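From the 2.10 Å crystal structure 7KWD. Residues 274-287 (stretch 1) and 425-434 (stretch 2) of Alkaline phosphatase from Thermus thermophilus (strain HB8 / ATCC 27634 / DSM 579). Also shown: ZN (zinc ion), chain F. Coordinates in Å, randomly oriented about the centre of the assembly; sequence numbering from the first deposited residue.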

# COMPACT_ATOMS: atom_id res chain seq x y z
N ILE A 274 7.30 14.51 -0.50
CA ILE A 274 6.86 13.26 0.09
C ILE A 274 7.75 12.13 -0.41
O ILE A 274 8.28 11.34 0.38
CB ILE A 274 5.38 12.99 -0.23
CG1 ILE A 274 4.49 14.05 0.43
CG2 ILE A 274 5.00 11.57 0.17
CD1 ILE A 274 3.04 14.04 -0.11
N ASP A 275 7.92 12.05 -1.74
CA ASP A 275 8.83 11.10 -2.36
C ASP A 275 10.22 11.17 -1.72
O ASP A 275 10.75 10.15 -1.28
CB ASP A 275 8.90 11.39 -3.87
CG ASP A 275 9.77 10.44 -4.62
OD1 ASP A 275 9.45 9.21 -4.60
OD2 ASP A 275 10.74 10.91 -5.25
N HIS A 276 10.78 12.37 -1.61
CA HIS A 276 12.14 12.52 -1.12
C HIS A 276 12.27 12.01 0.31
O HIS A 276 13.23 11.31 0.64
CB HIS A 276 12.58 13.98 -1.20
CG HIS A 276 12.58 14.51 -2.60
ND1 HIS A 276 12.78 15.83 -2.89
CD2 HIS A 276 12.37 13.89 -3.78
CE1 HIS A 276 12.72 16.02 -4.19
NE2 HIS A 276 12.47 14.86 -4.76
N ALA A 277 11.33 12.39 1.17
CA ALA A 277 11.40 11.91 2.54
C ALA A 277 11.29 10.40 2.58
O ALA A 277 11.94 9.75 3.39
CB ALA A 277 10.29 12.53 3.38
N ASN A 278 10.45 9.83 1.71
CA ASN A 278 10.33 8.38 1.70
C ASN A 278 11.62 7.74 1.25
O ASN A 278 11.96 6.64 1.71
CB ASN A 278 9.17 7.94 0.82
CG ASN A 278 7.81 8.21 1.48
OD1 ASN A 278 7.70 8.36 2.69
ND2 ASN A 278 6.78 8.28 0.66
N HIS A 279 12.33 8.40 0.31
CA HIS A 279 13.66 7.96 -0.09
C HIS A 279 14.62 7.96 1.10
O HIS A 279 15.37 6.99 1.30
CB HIS A 279 14.21 8.88 -1.19
CG HIS A 279 13.73 8.55 -2.56
ND1 HIS A 279 13.85 7.29 -3.11
CD2 HIS A 279 13.12 9.32 -3.51
CE1 HIS A 279 13.36 7.30 -4.33
NE2 HIS A 279 12.93 8.52 -4.60
N LEU A 280 14.61 9.03 1.91
CA LEU A 280 15.44 9.05 3.11
C LEU A 280 15.04 7.98 4.14
O LEU A 280 15.84 7.67 5.02
CB LEU A 280 15.38 10.40 3.81
CG LEU A 280 15.53 11.64 2.94
CD1 LEU A 280 15.47 12.87 3.76
CD2 LEU A 280 16.81 11.57 2.18
N ASN A 281 13.83 7.44 4.05
CA ASN A 281 13.27 6.56 5.09
C ASN A 281 13.03 7.36 6.36
O ASN A 281 13.29 6.87 7.46
CB ASN A 281 14.15 5.36 5.40
CG ASN A 281 14.06 4.25 4.37
OD1 ASN A 281 14.52 3.16 4.65
ND2 ASN A 281 13.49 4.53 3.18
N ASP A 282 12.58 8.60 6.22
CA ASP A 282 12.35 9.52 7.32
C ASP A 282 10.84 9.73 7.48
O ASP A 282 10.24 10.64 6.89
CB ASP A 282 13.07 10.83 7.07
CG ASP A 282 12.91 11.81 8.21
OD1 ASP A 282 12.04 11.58 9.10
OD2 ASP A 282 13.65 12.82 8.22
N ALA A 283 10.23 8.91 8.34
CA ALA A 283 8.78 8.96 8.52
C ALA A 283 8.29 10.32 9.00
O ALA A 283 7.18 10.75 8.66
CB ALA A 283 8.35 7.85 9.49
N GLY A 284 9.10 11.01 9.81
CA GLY A 284 8.66 12.30 10.33
C GLY A 284 8.67 13.37 9.26
O GLY A 284 7.80 14.25 9.23
N ALA A 285 9.65 13.33 8.36
CA ALA A 285 9.62 14.28 7.26
C ALA A 285 8.45 13.99 6.30
O ALA A 285 7.76 14.91 5.85
CB ALA A 285 10.95 14.27 6.51
N THR A 286 8.20 12.71 6.01
CA THR A 286 7.06 12.35 5.18
C THR A 286 5.76 12.87 5.77
O THR A 286 4.93 13.46 5.06
CB THR A 286 6.99 10.84 5.03
OG1 THR A 286 8.20 10.38 4.45
CG2 THR A 286 5.80 10.45 4.19
N LEU A 287 5.58 12.67 7.06
CA LEU A 287 4.36 13.10 7.72
C LEU A 287 4.13 14.59 7.55
O LEU A 287 3.02 15.01 7.22
CB LEU A 287 4.43 12.75 9.21
CG LEU A 287 3.43 13.47 10.10
CD1 LEU A 287 2.02 12.94 9.85
CD2 LEU A 287 3.77 13.25 11.59
N ASN A 425 8.01 2.49 15.52
CA ASN A 425 7.79 1.23 14.82
C ASN A 425 7.27 1.46 13.40
O ASN A 425 6.22 0.95 12.99
CB ASN A 425 6.84 0.35 15.62
CG ASN A 425 5.58 1.06 16.03
OD1 ASN A 425 5.62 2.11 16.67
ND2 ASN A 425 4.44 0.49 15.67
N ILE A 426 8.06 2.21 12.62
CA ILE A 426 7.84 2.43 11.19
C ILE A 426 9.07 1.90 10.45
O ILE A 426 10.19 2.35 10.69
CB ILE A 426 7.61 3.92 10.86
CG1 ILE A 426 6.54 4.50 11.79
CG2 ILE A 426 7.18 4.10 9.40
CD1 ILE A 426 6.51 5.99 11.88
N GLY A 427 8.86 0.90 9.59
CA GLY A 427 9.93 0.36 8.78
C GLY A 427 9.69 0.64 7.31
O GLY A 427 8.66 1.21 6.93
N TRP A 428 10.64 0.19 6.48
CA TRP A 428 10.73 0.61 5.09
C TRP A 428 11.10 -0.57 4.22
O TRP A 428 12.03 -1.32 4.55
CB TRP A 428 11.78 1.72 4.90
CG TRP A 428 11.47 2.87 5.73
CD1 TRP A 428 11.79 3.02 7.04
CD2 TRP A 428 10.73 4.03 5.35
NE1 TRP A 428 11.31 4.22 7.51
CE2 TRP A 428 10.65 4.86 6.50
CE3 TRP A 428 10.14 4.46 4.17
CZ2 TRP A 428 10.00 6.09 6.49
CZ3 TRP A 428 9.47 5.68 4.16
CH2 TRP A 428 9.40 6.48 5.32
N SER A 429 10.35 -0.77 3.13
CA SER A 429 10.66 -1.85 2.20
C SER A 429 11.99 -1.58 1.49
O SER A 429 12.70 -2.51 1.12
CB SER A 429 9.57 -2.00 1.13
OG SER A 429 8.26 -1.92 1.63
N SER A 430 12.35 -0.31 1.32
CA SER A 430 13.42 0.06 0.41
C SER A 430 13.64 1.55 0.58
O SER A 430 12.91 2.23 1.30
CB SER A 430 13.05 -0.30 -1.04
OG SER A 430 12.53 0.84 -1.73
N GLY A 431 14.68 2.06 -0.09
CA GLY A 431 14.85 3.49 -0.26
C GLY A 431 14.38 3.98 -1.63
O GLY A 431 14.71 5.11 -2.03
N GLN A 432 13.62 3.17 -2.36
CA GLN A 432 13.26 3.46 -3.75
C GLN A 432 11.74 3.40 -3.95
O GLN A 432 10.98 3.03 -3.06
CB GLN A 432 13.97 2.46 -4.69
CG GLN A 432 15.48 2.59 -4.69
CD GLN A 432 16.14 1.72 -3.61
OE1 GLN A 432 16.43 2.21 -2.53
NE2 GLN A 432 16.35 0.44 -3.91
N HIS A 433 11.30 3.74 -5.17
CA HIS A 433 9.89 3.60 -5.54
C HIS A 433 9.47 2.13 -5.50
O HIS A 433 10.29 1.22 -5.63
CB HIS A 433 9.62 4.10 -6.95
CG HIS A 433 10.07 5.50 -7.18
ND1 HIS A 433 10.03 6.09 -8.42
CD2 HIS A 433 10.59 6.42 -6.33
CE1 HIS A 433 10.51 7.32 -8.33
NE2 HIS A 433 10.86 7.54 -7.08
N THR A 434 8.18 1.91 -5.32
CA THR A 434 7.61 0.57 -5.38
C THR A 434 6.50 0.54 -6.42
O THR A 434 6.11 1.56 -6.99
CB THR A 434 7.07 0.12 -4.01
OG1 THR A 434 5.95 0.94 -3.65
CG2 THR A 434 8.15 0.22 -2.92
ZN ZN F . 11.61 9.37 -6.17

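Metal sites in enzymes are often assembled from residues far apart in sequence, and the supporting contacts around the ligands hold the distant segments in register. This alkaline phosphatase offers a compact example. Asp275, on the first helix, binds the zinc ion through OD2 at 2.0 Å. Its other oxygen, OD1, lies 3.3 Å from His433 NE2, but the two share no hydrogen; the two residues come close where Asp275 OD2 and His433 NE2 bind the same ion.

One turn on, Asn278 turns its side chain to the edge of the Trp428 ring, with OD1 3.5 Å from CZ3, and the same OD1 accepts a 2.7 Å hydrogen bond from Thr286 OG1, tying the two helices of the stretch together beside the indole. His279 then completes the pairing begun by Asp275, four residues earlier. Its NE2 binds zinc at 2.2 Å, as does His433 NE2, so the two imidazoles meet rim to rim, their planes at 36°. The far nitrogen is also engaged: His279 ND1 donates to Gly431 O at 2.6 Å and 171°, a short, nearly straight bond that fixes the ring's orientation toward the metal.

Where the helix ends, Asn281 adopts positive phi and engages the other stretch with both its backbone and its side chain. Its ND2 donates to Ser430 O at 3.0 Å and also to Asn278 O at 3.0 Å, linking the end of the first helix to stretch 2 at Ser430. Its CA sits 3.5 Å from the centroid of the Trp428 six-membered ring, almost directly over the face, in a CH-pi contact.

Asp282 points away and caps the next helix: its OD1 accepts from Ala285 N at 3.1 Å and, weakly, from Gly284 N. Ala283 faces the strand, its CB packing 3.5 Å from Ile426 CD1 and 3.8 Å from Trp428 CZ2. One hydrogen bond, from His279 ND1, thus braces a zinc ligand directly, while Ala283 packs on Ile426 and Trp428.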